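Local coordinates for protein 455aa long hypothetical phospho-sugar mutase (Sulfolobus tokodaii, PDB 2F7L) that interconverts the 6-phosphates and 1-phosphates of glucosamine and galactosamine in a magnesium-dependent reaction on the route to UDP-GlcNAc and UDP-GalNAc, at residues Asp243-Ile248 with Tyr338-Ala343; Met73-Ala78 with Asn181-Leu186; Asn157-His162 with Gly342-Ala347; Asp311-Val316 with Gly330-Pro335. One frame throughout, in Å; residues are numbered along the deposited sequence.

Contact 1. Residues Asp243-Ile248 with Tyr338-Ala343; sequences DADRAI and YVRDGA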
loop_
_atom_site.group_PDB
_atom_site.type_symbol
_atom_site.label_atom_id
_atom_site.label_comp_id
_atom_site.label_asym_id
_atom_site.label_seq_id
_atom_site.Cartn_x
_atom_site.Cartn_y
_atom_site.Cartn_z
ATOM N N ASP A 243 -4.873 5.016 5.689
ATOM C CA ASP A 243 -4.173 6.195 5.194
ATOM C C ASP A 243 -4.194 6.329 3.657
ATOM O O ASP A 243 -3.406 7.079 3.056
ATOM C CB ASP A 243 -2.733 6.263 5.758
ATOM C CG ASP A 243 -1.874 5.099 5.336
ATOM O OD1 ASP A 243 -0.642 5.160 5.533
ATOM O OD2 ASP A 243 -2.426 4.114 4.812
ATOM N N ALA A 244 -5.126 5.594 3.049
ATOM C CA ALA A 244 -5.389 5.582 1.611
ATOM C C ALA A 244 -4.260 5.362 0.635
ATOM O O ALA A 244 -4.262 5.942 -0.443
ATOM C CB ALA A 244 -6.161 6.836 1.212
ATOM N N ASP A 245 -3.297 4.521 0.982
ATOM C CA ASP A 245 -2.235 4.259 0.025
ATOM C C ASP A 245 -2.640 3.014 -0.767
ATOM O O ASP A 245 -1.943 2.553 -1.666
ATOM C CB ASP A 245 -0.875 4.078 0.721
ATOM C CG ASP A 245 -0.959 3.234 1.956
ATOM O OD1 ASP A 245 -1.951 2.477 2.069
ATOM O OD2 ASP A 245 -0.031 3.321 2.805
ATOM N N ARG A 246 -3.806 2.488 -0.433
ATOM C CA ARG A 246 -4.332 1.316 -1.109
ATOM C C ARG A 246 -5.672 1.621 -1.770
ATOM O O ARG A 246 -6.412 2.501 -1.330
ATOM C CB ARG A 246 -4.481 0.168 -0.108
ATOM C CG ARG A 246 -3.562 -0.974 -0.390
ATOM C CD ARG A 246 -2.909 -1.491 0.850
ATOM N NE ARG A 246 -3.863 -1.916 1.856
ATOM C CZ ARG A 246 -3.642 -2.925 2.695
ATOM N NH1 ARG A 246 -2.505 -3.606 2.623
ATOM N NH2 ARG A 246 -4.539 -3.234 3.631
ATOM N N ALA A 247 -5.975 0.892 -2.835
ATOM C CA ALA A 247 -7.226 1.087 -3.544
ATOM C C ALA A 247 -7.741 -0.206 -4.182
ATOM O O ALA A 247 -7.158 -0.695 -5.149
ATOM C CB ALA A 247 -7.047 2.162 -4.621
ATOM N N ILE A 248 -8.800 -0.797 -3.639
ATOM C CA ILE A 248 -9.338 -1.971 -4.298
ATOM C C ILE A 248 -10.716 -1.572 -4.824
ATOM O O ILE A 248 -11.504 -0.933 -4.123
ATOM C CB ILE A 248 -9.411 -3.234 -3.384
ATOM C CG1 ILE A 248 -10.108 -2.915 -2.088
ATOM C CG2 ILE A 248 -8.007 -3.793 -3.121
ATOM C CD1 ILE A 248 -10.184 -4.112 -1.204
ATOM N N TYR A 338 6.549 7.185 -6.888
ATOM C CA TYR A 338 6.883 5.775 -6.763
ATOM C C TYR A 338 6.102 4.996 -5.719
ATOM O O TYR A 338 6.116 3.764 -5.741
ATOM C CB TYR A 338 8.378 5.613 -6.486
ATOM C CG TYR A 338 9.234 6.023 -7.658
ATOM C CD1 TYR A 338 9.205 5.301 -8.868
ATOM C CD2 TYR A 338 10.021 7.173 -7.591
ATOM C CE1 TYR A 338 9.923 5.728 -9.957
ATOM C CE2 TYR A 338 10.741 7.599 -8.673
ATOM C CZ TYR A 338 10.684 6.882 -9.839
ATOM O OH TYR A 338 11.391 7.363 -10.896
ATOM N N VAL A 339 5.421 5.696 -4.818
ATOM C CA VAL A 339 4.659 5.030 -3.768
ATOM C C VAL A 339 3.241 4.651 -4.174
ATOM O O VAL A 339 2.736 5.120 -5.187
ATOM C CB VAL A 339 4.591 5.908 -2.464
ATOM C CG1 VAL A 339 5.997 6.060 -1.856
ATOM C CG2 VAL A 339 3.963 7.268 -2.766
ATOM N N ARG A 340 2.614 3.785 -3.385
ATOM C CA ARG A 340 1.242 3.362 -3.628
ATOM C C ARG A 340 0.376 4.586 -3.410
ATOM O O ARG A 340 0.489 5.233 -2.375
ATOM C CB ARG A 340 0.825 2.317 -2.613
ATOM C CG ARG A 340 1.950 1.501 -2.097
ATOM C CD ARG A 340 1.425 0.582 -1.072
ATOM N NE ARG A 340 1.709 1.062 0.272
ATOM C CZ ARG A 340 1.327 0.420 1.371
ATOM N NH1 ARG A 340 0.639 -0.720 1.266
ATOM N NH2 ARG A 340 1.645 0.905 2.562
ATOM N N ASP A 341 -0.516 4.878 -4.355
ATOM C CA ASP A 341 -1.363 6.060 -4.263
ATOM C C ASP A 341 -2.804 5.759 -4.688
ATOM O O ASP A 341 -3.117 5.748 -5.873
ATOM C CB ASP A 341 -0.741 7.149 -5.145
ATOM C CG ASP A 341 -1.359 8.505 -4.928
ATOM O OD1 ASP A 341 -2.608 8.608 -4.938
ATOM O OD2 ASP A 341 -0.598 9.480 -4.764
ATOM N N GLY A 342 -3.681 5.531 -3.713
ATOM C CA GLY A 342 -5.077 5.209 -3.992
ATOM C C GLY A 342 -5.878 6.161 -4.875
ATOM O O GLY A 342 -6.616 5.732 -5.771
ATOM N N ALA A 343 -5.770 7.460 -4.625
ATOM C CA ALA A 343 -6.505 8.399 -5.445
ATOM C C ALA A 343 -5.883 8.352 -6.816
ATOM O O ALA A 343 -6.607 8.340 -7.819
ATOM C CB ALA A 343 -6.421 9.812 -4.885
#
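Asp245 and Arg340 carry the charged part of this contact. Their side chains run side by side and point the same way, the carboxylate sitting over one face of the guanidinium, offset toward its rim, with the two planes 36° apart. The Arg340 chain is extended as far as CD (chi2 177°) and bends at chi3. OD2 of Asp245 lies 3.0 Å from NH2 of Arg340 but well out of the guanidinium plane, so the salt bridge works through charge and no N-H is aimed at the oxygen. Lys107 is a second cationic partner of that OD2, and Asp8 forms another salt bridge with NH2 of Arg340. A like charge is close too: NH1 of Arg246 is 4.5 Å from NH1 of Arg340, their guanidinium planes almost perpendicular (88°). A methionine in place of Arg340 would probably leave Asp8 without this positive mate and Asp245 with Lys107 but not the arginine.

The backbone adds one weak hydrogen bond, from Gly342 N to Ala244 O at 3.3 Å. Apolar contact is slight: CB of Ala247 rests 3.7 Å from CA of Gly342.

Asp243 and Asp245, with Asp241, are the probable magnesium ligands, as in related phosphohexose mutases, and Arg340 reaches close to Ser97, the likely phosphoserine. The metal-binding loop, between strands 236-239 and 248-251 of domain II, thus meets domain III at the start of helix 342-356. Asp341 caps that helix through Met344 N, while helices 76-86, 151-160 and 309-318 pack around the junction.

Contact 2. Residues Met73-Ala78 with Asn181-Leu186; sequences MAPTPA and NSVGAL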
loop_
_atom_site.group_PDB
_atom_site.type_symbol
_atom_site.label_atom_id
_atom_site.label_comp_id
_atom_site.label_asym_id
_atom_site.label_seq_id
_atom_site.Cartn_x
_atom_site.Cartn_y
_atom_site.Cartn_z
ATOM N N MET A 73 -4.096 16.237 8.855
ATOM C CA MET A 73 -4.543 14.924 8.390
ATOM C C MET A 73 -4.540 14.749 6.871
ATOM O O MET A 73 -5.077 15.587 6.146
ATOM C CB MET A 73 -5.952 14.628 8.885
ATOM C CG MET A 73 -6.082 14.472 10.363
ATOM S SD MET A 73 -7.759 13.924 10.761
ATOM C CE MET A 73 -8.529 15.599 11.004
ATOM N N ALA A 74 -3.968 13.650 6.385
ATOM C CA ALA A 74 -3.958 13.435 4.951
ATOM C C ALA A 74 -3.562 12.030 4.579
ATOM O O ALA A 74 -3.047 11.294 5.401
ATOM C CB ALA A 74 -2.995 14.421 4.292
ATOM N N PRO A 75 -3.864 11.614 3.348
ATOM C CA PRO A 75 -3.460 10.268 2.950
ATOM C C PRO A 75 -1.915 10.266 2.992
ATOM O O PRO A 75 -1.281 11.326 2.833
ATOM C CB PRO A 75 -4.000 10.167 1.520
ATOM C CG PRO A 75 -5.245 10.911 1.599
ATOM C CD PRO A 75 -4.904 12.130 2.438
ATOM N N THR A 76 -1.310 9.099 3.218
ATOM C CA THR A 76 0.156 9.018 3.251
ATOM C C THR A 76 0.753 9.389 1.891
ATOM O O THR A 76 1.736 10.126 1.835
ATOM C CB THR A 76 0.639 7.617 3.714
ATOM O OG1 THR A 76 0.240 7.421 5.074
ATOM C CG2 THR A 76 2.144 7.502 3.639
ATOM N N PRO A 77 0.163 8.894 0.784
ATOM C CA PRO A 77 0.684 9.237 -0.544
ATOM C C PRO A 77 0.725 10.777 -0.661
ATOM O O PRO A 77 1.640 11.340 -1.286
ATOM C CB PRO A 77 -0.360 8.660 -1.509
ATOM C CG PRO A 77 -1.087 7.649 -0.740
ATOM C CD PRO A 77 -1.115 8.168 0.672
ATOM N N ALA A 78 -0.282 11.435 -0.077
ATOM C CA ALA A 78 -0.384 12.893 -0.081
ATOM C C ALA A 78 0.758 13.562 0.694
ATOM O O ALA A 78 1.402 14.491 0.193
ATOM C CB ALA A 78 -1.713 13.322 0.508
ATOM N N ASN A 181 -14.019 5.602 6.817
ATOM C CA ASN A 181 -14.089 6.536 7.936
ATOM C C ASN A 181 -12.784 7.275 8.187
ATOM O O ASN A 181 -12.588 7.872 9.251
ATOM C CB ASN A 181 -14.520 5.782 9.177
ATOM C CG ASN A 181 -15.937 5.331 9.084
ATOM O OD1 ASN A 181 -16.260 4.152 9.272
ATOM N ND2 ASN A 181 -16.810 6.272 8.791
ATOM N N SER A 182 -11.907 7.254 7.192
ATOM C CA SER A 182 -10.641 7.908 7.333
ATOM C C SER A 182 -10.202 8.939 6.284
ATOM O O SER A 182 -10.878 9.262 5.301
ATOM C CB SER A 182 -9.564 6.849 7.483
ATOM O OG SER A 182 -8.305 7.456 7.694
ATOM N N VAL A 183 -9.010 9.439 6.538
ATOM C CA VAL A 183 -8.336 10.456 5.761
ATOM C C VAL A 183 -8.509 10.411 4.227
ATOM O O VAL A 183 -8.354 11.421 3.543
ATOM C CB VAL A 183 -6.842 10.441 6.235
ATOM C CG1 VAL A 183 -5.901 10.036 5.118
ATOM C CG2 VAL A 183 -6.496 11.776 6.877
ATOM N N GLY A 184 -8.846 9.253 3.681
ATOM C CA GLY A 184 -9.025 9.158 2.237
ATOM C C GLY A 184 -10.221 9.974 1.764
ATOM O O GLY A 184 -10.329 10.316 0.592
ATOM N N ALA A 185 -11.128 10.287 2.681
ATOM C CA ALA A 185 -12.307 11.075 2.343
ATOM C C ALA A 185 -11.954 12.549 2.079
ATOM O O ALA A 185 -12.768 13.298 1.551
ATOM C CB ALA A 185 -13.336 10.981 3.479
ATOM N N LEU A 186 -10.749 12.966 2.447
ATOM C CA LEU A 186 -10.338 14.355 2.262
ATOM C C LEU A 186 -9.764 14.587 0.881
ATOM O O LEU A 186 -9.466 15.727 0.522
ATOM C CB LEU A 186 -9.260 14.763 3.276
ATOM C CG LEU A 186 -9.544 14.511 4.746
ATOM C CD1 LEU A 186 -8.328 14.856 5.599
ATOM C CD2 LEU A 186 -10.754 15.319 5.147
#
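Val183, the first residue of the 3-10 turn 183-186, turns its two methyls toward the chain of Met73-Pro75. Just before it, Ser182 directs its hydroxyl to Gly242 O, tying the turn to the loop that carries the probable magnesium ligands. CG2 of Val183 meets CB of Met73 at 3.5 Å. CG1, whose exact placing is doubtful, lies 3.5 Å from CD of Pro75, the two side chains crossing obliquely. Gly184 follows, its CA 4.2 Å from CG of Pro75. Finally Leu186 comes back to the contact: its CG stands anti to the carbonyl carbon (chi1 -52°), and CD1 reaches 3.4 Å from Met73 O and 4.1 Å from Met73 CB. An alanine replacing Pro75 would probably open a gap beside Val183 CG1 and Gly184 CA and let the backbone before helix 76-86 flex more.

Pro75 is the N-cap residue of that helix, at the end of the link from strand 67-73. The contact joins the strand-to-helix link of domain I to the turn preceding helix 188-194 of domain II. No hydrogen bond crosses it; the two domains meet through methyls, the Met73 CB and a proline ring, an apolar seam alongside the charged metal site.

Contact 3. Residues Asn157-His162 with Gly342-Ala347; sequences NGILSH and GAMSFA
Ile159 sits at the middle of this helix-helix contact and touches three residues of helix 342-356. Its CD1 meets CB of Ala343 at 3.4 Å, while the CG2 branch lies 3.4 Å from CE of Met344 and 3.8 Å from CB of Ala347. Ala343 and Ala347 are one helical turn apart, so the isoleucine spans that turn with its two branches. Ile159 and Met344 slide past each other in opposite directions. CG of Met344 stands anti to the backbone N (chi1 -174°), and further bends at chi2 and chi3 bring the methyl back beside Ile159. The sulfur also lies near His162, SD being 4.3 Å from CD2 of the ring, in an oblique sulfur-aromatic approach.

Farther out, His162 is held just past the end of helix 151-160 by the bond from its N to Ile159 O. Ser161 OG lies over the centre of the imidazole and donates to Gly158 O at 2.7 Å. His336 packs on both Ile159 and Met344, and Thr188 of helix 188-194 touches Ala343.

The small Ala343 and Ala347 leave room for the branched Ile159 of the other helix to come close, joining domain II to the opening turns of a domain III helix in the multidomain phosphohexose mutase fold.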
loop_
_atom_site.group_PDB
_atom_site.type_symbol
_atom_site.label_atom_id
_atom_site.label_comp_id
_atom_site.label_asym_id
_atom_site.label_seq_id
_atom_site.Cartn_x
_atom_site.Cartn_y
_atom_site.Cartn_z
ATOM N N ASN A 157 -4.080 18.225 -7.334
ATOM C CA ASN A 157 -3.643 18.811 -8.590
ATOM C C ASN A 157 -2.584 17.941 -9.233
ATOM O O ASN A 157 -2.588 17.722 -10.447
ATOM C CB ASN A 157 -3.065 20.188 -8.340
ATOM C CG ASN A 157 -4.041 21.105 -7.629
ATOM O OD1 ASN A 157 -3.627 21.957 -6.832
ATOM N ND2 ASN A 157 -5.344 20.956 -7.920
ATOM N N GLY A 158 -1.664 17.458 -8.411
ATOM C CA GLY A 158 -0.618 16.604 -8.929
ATOM C C GLY A 158 -1.244 15.402 -9.603
ATOM O O GLY A 158 -0.853 15.036 -10.702
ATOM N N ILE A 159 -2.223 14.787 -8.944
ATOM C CA ILE A 159 -2.883 13.617 -9.499
ATOM C C ILE A 159 -3.597 13.968 -10.808
ATOM O O ILE A 159 -3.405 13.290 -11.825
ATOM C CB ILE A 159 -3.927 13.042 -8.510
ATOM C CG1 ILE A 159 -3.227 12.509 -7.250
ATOM C CG2 ILE A 159 -4.773 11.965 -9.207
ATOM C CD1 ILE A 159 -4.192 12.123 -6.123
ATOM N N LEU A 160 -4.414 15.026 -10.770
ATOM C CA LEU A 160 -5.171 15.472 -11.944
ATOM C C LEU A 160 -4.301 15.794 -13.153
ATOM O O LEU A 160 -4.731 15.680 -14.294
ATOM C CB LEU A 160 -6.023 16.691 -11.593
ATOM C CG LEU A 160 -7.135 16.387 -10.579
ATOM C CD1 LEU A 160 -7.762 17.693 -10.062
ATOM C CD2 LEU A 160 -8.177 15.452 -11.213
ATOM N N SER A 161 -3.060 16.170 -12.905
ATOM C CA SER A 161 -2.166 16.516 -13.984
ATOM C C SER A 161 -1.758 15.334 -14.861
ATOM O O SER A 161 -1.005 15.505 -15.816
ATOM C CB SER A 161 -0.919 17.167 -13.414
ATOM O OG SER A 161 -0.027 16.176 -12.965
ATOM N N HIS A 162 -2.240 14.140 -14.559
ATOM C CA HIS A 162 -1.852 12.980 -15.366
ATOM C C HIS A 162 -2.965 12.285 -16.135
ATOM O O HIS A 162 -2.724 11.237 -16.734
ATOM C CB HIS A 162 -1.128 11.950 -14.503
ATOM C CG HIS A 162 0.137 12.462 -13.892
ATOM N ND1 HIS A 162 1.246 12.783 -14.640
ATOM C CD2 HIS A 162 0.468 12.701 -12.602
ATOM C CE1 HIS A 162 2.210 13.198 -13.835
ATOM N NE2 HIS A 162 1.763 13.157 -12.595
ATOM N N GLY A 342 -3.681 5.531 -3.713
ATOM C CA GLY A 342 -5.077 5.209 -3.992
ATOM C C GLY A 342 -5.878 6.161 -4.875
ATOM O O GLY A 342 -6.616 5.732 -5.771
ATOM N N ALA A 343 -5.770 7.460 -4.625
ATOM C CA ALA A 343 -6.505 8.399 -5.445
ATOM C C ALA A 343 -5.883 8.352 -6.816
ATOM O O ALA A 343 -6.607 8.340 -7.819
ATOM C CB ALA A 343 -6.421 9.812 -4.885
ATOM N N MET A 344 -4.552 8.304 -6.875
ATOM C CA MET A 344 -3.908 8.272 -8.180
ATOM C C MET A 344 -4.468 7.109 -8.971
ATOM O O MET A 344 -4.671 7.210 -10.180
ATOM C CB MET A 344 -2.393 8.111 -8.075
ATOM C CG MET A 344 -1.660 8.215 -9.428
ATOM S SD MET A 344 -1.661 9.873 -10.179
ATOM C CE MET A 344 -3.131 9.790 -11.219
ATOM N N SER A 345 -4.727 6.011 -8.269
ATOM C CA SER A 345 -5.243 4.815 -8.895
ATOM C C SER A 345 -6.662 4.999 -9.360
ATOM O O SER A 345 -7.004 4.593 -10.465
ATOM C CB SER A 345 -5.174 3.660 -7.915
ATOM O OG SER A 345 -3.849 3.499 -7.474
ATOM N N PHE A 346 -7.488 5.589 -8.506
ATOM C CA PHE A 346 -8.888 5.827 -8.835
ATOM C C PHE A 346 -9.007 6.692 -10.108
ATOM O O PHE A 346 -9.885 6.469 -10.953
ATOM C CB PHE A 346 -9.577 6.525 -7.662
ATOM C CG PHE A 346 -10.926 7.094 -8.004
ATOM C CD1 PHE A 346 -12.039 6.277 -8.100
ATOM C CD2 PHE A 346 -11.082 8.456 -8.230
ATOM C CE1 PHE A 346 -13.289 6.803 -8.410
ATOM C CE2 PHE A 346 -12.330 8.989 -8.545
ATOM C CZ PHE A 346 -13.435 8.157 -8.634
ATOM N N ALA A 347 -8.117 7.676 -10.231
ATOM C CA ALA A 347 -8.095 8.572 -11.382
ATOM C C ALA A 347 -7.669 7.833 -12.655
ATOM O O ALA A 347 -8.262 8.014 -13.728
ATOM C CB ALA A 347 -7.139 9.741 -11.122
#

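Contact 4. Residues Asp311-Val316 with Gly330-Pro335; sequences DIAHKV and GFMYPP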
loop_
_atom_site.group_PDB
_atom_site.type_symbol
_atom_site.label_atom_id
_atom_site.label_comp_id
_atom_site.label_asym_id
_atom_site.label_seq_id
_atom_site.Cartn_x
_atom_site.Cartn_y
_atom_site.Cartn_z
ATOM N N ASP A 311 9.735 -1.574 -0.343
ATOM C CA ASP A 311 10.728 -2.202 -1.202
ATOM C C ASP A 311 10.356 -2.034 -2.667
ATOM O O ASP A 311 11.186 -1.656 -3.488
ATOM C CB ASP A 311 10.834 -3.684 -0.862
ATOM C CG ASP A 311 11.720 -3.953 0.351
ATOM O OD1 ASP A 311 11.414 -4.920 1.106
ATOM O OD2 ASP A 311 12.722 -3.210 0.531
ATOM N N ILE A 312 9.108 -2.329 -2.996
ATOM C CA ILE A 312 8.633 -2.202 -4.361
ATOM C C ILE A 312 8.851 -0.778 -4.857
ATOM O O ILE A 312 9.409 -0.565 -5.932
ATOM C CB ILE A 312 7.122 -2.546 -4.455
ATOM C CG1 ILE A 312 6.925 -4.043 -4.216
ATOM C CG2 ILE A 312 6.532 -2.077 -5.797
ATOM C CD1 ILE A 312 5.469 -4.465 -4.210
ATOM N N ALA A 313 8.406 0.199 -4.073
ATOM C CA ALA A 313 8.552 1.595 -4.464
ATOM C C ALA A 313 9.988 1.823 -4.897
ATOM O O ALA A 313 10.233 2.405 -5.946
ATOM C CB ALA A 313 8.170 2.524 -3.307
ATOM N N HIS A 314 10.937 1.340 -4.104
ATOM C CA HIS A 314 12.348 1.489 -4.452
ATOM C C HIS A 314 12.737 0.697 -5.723
ATOM O O HIS A 314 13.384 1.231 -6.614
ATOM C CB HIS A 314 13.224 1.080 -3.265
ATOM C CG HIS A 314 13.285 2.112 -2.177
ATOM N ND1 HIS A 314 13.765 3.388 -2.385
ATOM C CD2 HIS A 314 12.950 2.048 -0.865
ATOM C CE1 HIS A 314 13.725 4.064 -1.250
ATOM N NE2 HIS A 314 13.236 3.274 -0.311
ATOM N N LYS A 315 12.333 -0.566 -5.817
ATOM C CA LYS A 315 12.645 -1.352 -7.001
ATOM C C LYS A 315 12.069 -0.692 -8.253
ATOM O O LYS A 315 12.721 -0.633 -9.282
ATOM C CB LYS A 315 12.102 -2.780 -6.866
ATOM C CG LYS A 315 12.597 -3.739 -7.943
ATOM C CD LYS A 315 12.094 -5.152 -7.734
ATOM C CE LYS A 315 12.330 -6.025 -8.962
ATOM N NZ LYS A 315 13.772 -6.146 -9.316
ATOM N N VAL A 316 10.843 -0.197 -8.188
ATOM C CA VAL A 316 10.302 0.457 -9.369
ATOM C C VAL A 316 11.239 1.615 -9.734
ATOM O O VAL A 316 11.698 1.711 -10.879
ATOM C CB VAL A 316 8.872 0.996 -9.153
ATOM C CG1 VAL A 316 8.375 1.665 -10.427
ATOM C CG2 VAL A 316 7.951 -0.131 -8.794
ATOM N N GLY A 330 -3.138 -0.589 -3.834
ATOM C CA GLY A 330 -1.809 -0.005 -3.821
ATOM C C GLY A 330 -1.074 -0.347 -5.108
ATOM O O GLY A 330 -0.685 -1.479 -5.390
ATOM N N PHE A 331 -0.898 0.700 -5.888
ATOM C CA PHE A 331 -0.301 0.658 -7.199
ATOM C C PHE A 331 0.623 1.889 -7.297
ATOM O O PHE A 331 0.267 2.975 -6.816
ATOM C CB PHE A 331 -1.465 0.742 -8.197
ATOM C CG PHE A 331 -1.048 0.889 -9.622
ATOM C CD1 PHE A 331 -0.728 -0.230 -10.387
ATOM C CD2 PHE A 331 -0.978 2.152 -10.206
ATOM C CE1 PHE A 331 -0.349 -0.089 -11.711
ATOM C CE2 PHE A 331 -0.599 2.304 -11.526
ATOM C CZ PHE A 331 -0.283 1.185 -12.286
ATOM N N MET A 332 1.800 1.731 -7.900
ATOM C CA MET A 332 2.732 2.859 -8.039
ATOM C C MET A 332 2.831 3.347 -9.478
ATOM O O MET A 332 3.163 2.582 -10.370
ATOM C CB MET A 332 4.125 2.494 -7.510
ATOM C CG MET A 332 4.367 1.000 -7.301
ATOM S SD MET A 332 3.590 0.228 -5.821
ATOM C CE MET A 332 4.953 0.588 -4.608
ATOM N N TYR A 333 2.529 4.627 -9.686
ATOM C CA TYR A 333 2.552 5.257 -11.008
ATOM C C TYR A 333 3.698 6.268 -11.031
ATOM O O TYR A 333 3.524 7.416 -10.651
ATOM C CB TYR A 333 1.206 5.951 -11.258
ATOM C CG TYR A 333 1.015 6.450 -12.665
ATOM C CD1 TYR A 333 1.186 5.599 -13.750
ATOM C CD2 TYR A 333 0.727 7.783 -12.916
ATOM C CE1 TYR A 333 1.092 6.077 -15.062
ATOM C CE2 TYR A 333 0.626 8.275 -14.211
ATOM C CZ TYR A 333 0.818 7.424 -15.286
ATOM O OH TYR A 333 0.815 7.930 -16.573
ATOM N N PRO A 334 4.891 5.841 -11.481
ATOM C CA PRO A 334 6.111 6.657 -11.562
ATOM C C PRO A 334 5.958 8.105 -11.971
ATOM O O PRO A 334 6.417 8.992 -11.269
ATOM C CB PRO A 334 6.997 5.858 -12.507
ATOM C CG PRO A 334 6.665 4.470 -12.104
ATOM C CD PRO A 334 5.147 4.497 -12.023
ATOM N N PRO A 335 5.325 8.370 -13.122
ATOM C CA PRO A 335 5.176 9.775 -13.508
ATOM C C PRO A 335 4.660 10.653 -12.367
ATOM O O PRO A 335 5.042 11.811 -12.262
ATOM C CB PRO A 335 4.230 9.713 -14.714
ATOM C CG PRO A 335 3.631 8.336 -14.639
ATOM C CD PRO A 335 4.729 7.486 -14.135
#
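Met332 and Ile312 meet where helix 309-318 lies over the edge strand 329-332 of domain III, one of the alpha/beta/alpha domains of the phosphohexose mutases. The axes of segments 311-316 and 330-332 run nearly parallel, 20° apart, and approach to 9.7 Å. This helix leads into strand 323-326, which pairs antiparallel with 329-332 at the border of a mixed sheet.

The side-chain contacts across the pair are all apolar. Met332 supplies most of them: its side chain, bent at chi2 and chi3, crosses Ile312 at about a right angle and ends with CE near CG2 of that isoleucine. The same methyl lies 4.0 Å from CB of Ala313, and nearer the backbone, CG of Met332 is 4.0 Å from CG2 of Val316. Val316 uses its other branch, CG1, which stands anti to the backbone N (chi1 180°), for the loop that follows the strand.

Phe331 and Tyr333 turn away from helix 309-318, so Phe331 on the strand, and Tyr333 just after it, pack on helix 342-356. On the other side, Ala313 of helix 309-318 touches Ile114. At the loop end of the contact, Val316 CG1 and Pro334 CG are 3.7 Å apart.

All four contacts are largely buried, but they differ in kind. Contact 1 lies nearest the centre of the chain, with all its touching residues buried, and alone relies on charge, as suits the metal site. Contacts 2, 3 and 4 each include at least one partly exposed residue and are mainly apolar, contact 3 adding a sulfur-aromatic approach. Contacts 1 and 3 share Gly342 and Ala343 at the start of helix 342-356 and join the second and third domains, whereas contact 2 joins the first and second, and contact 4 stays within the third. Thr76 of contact 2 hydrogen-bonds Asp243 of contact 1, and the backbones of Phe331 and Asp341 are hydrogen-bonded between contacts 4 and 1.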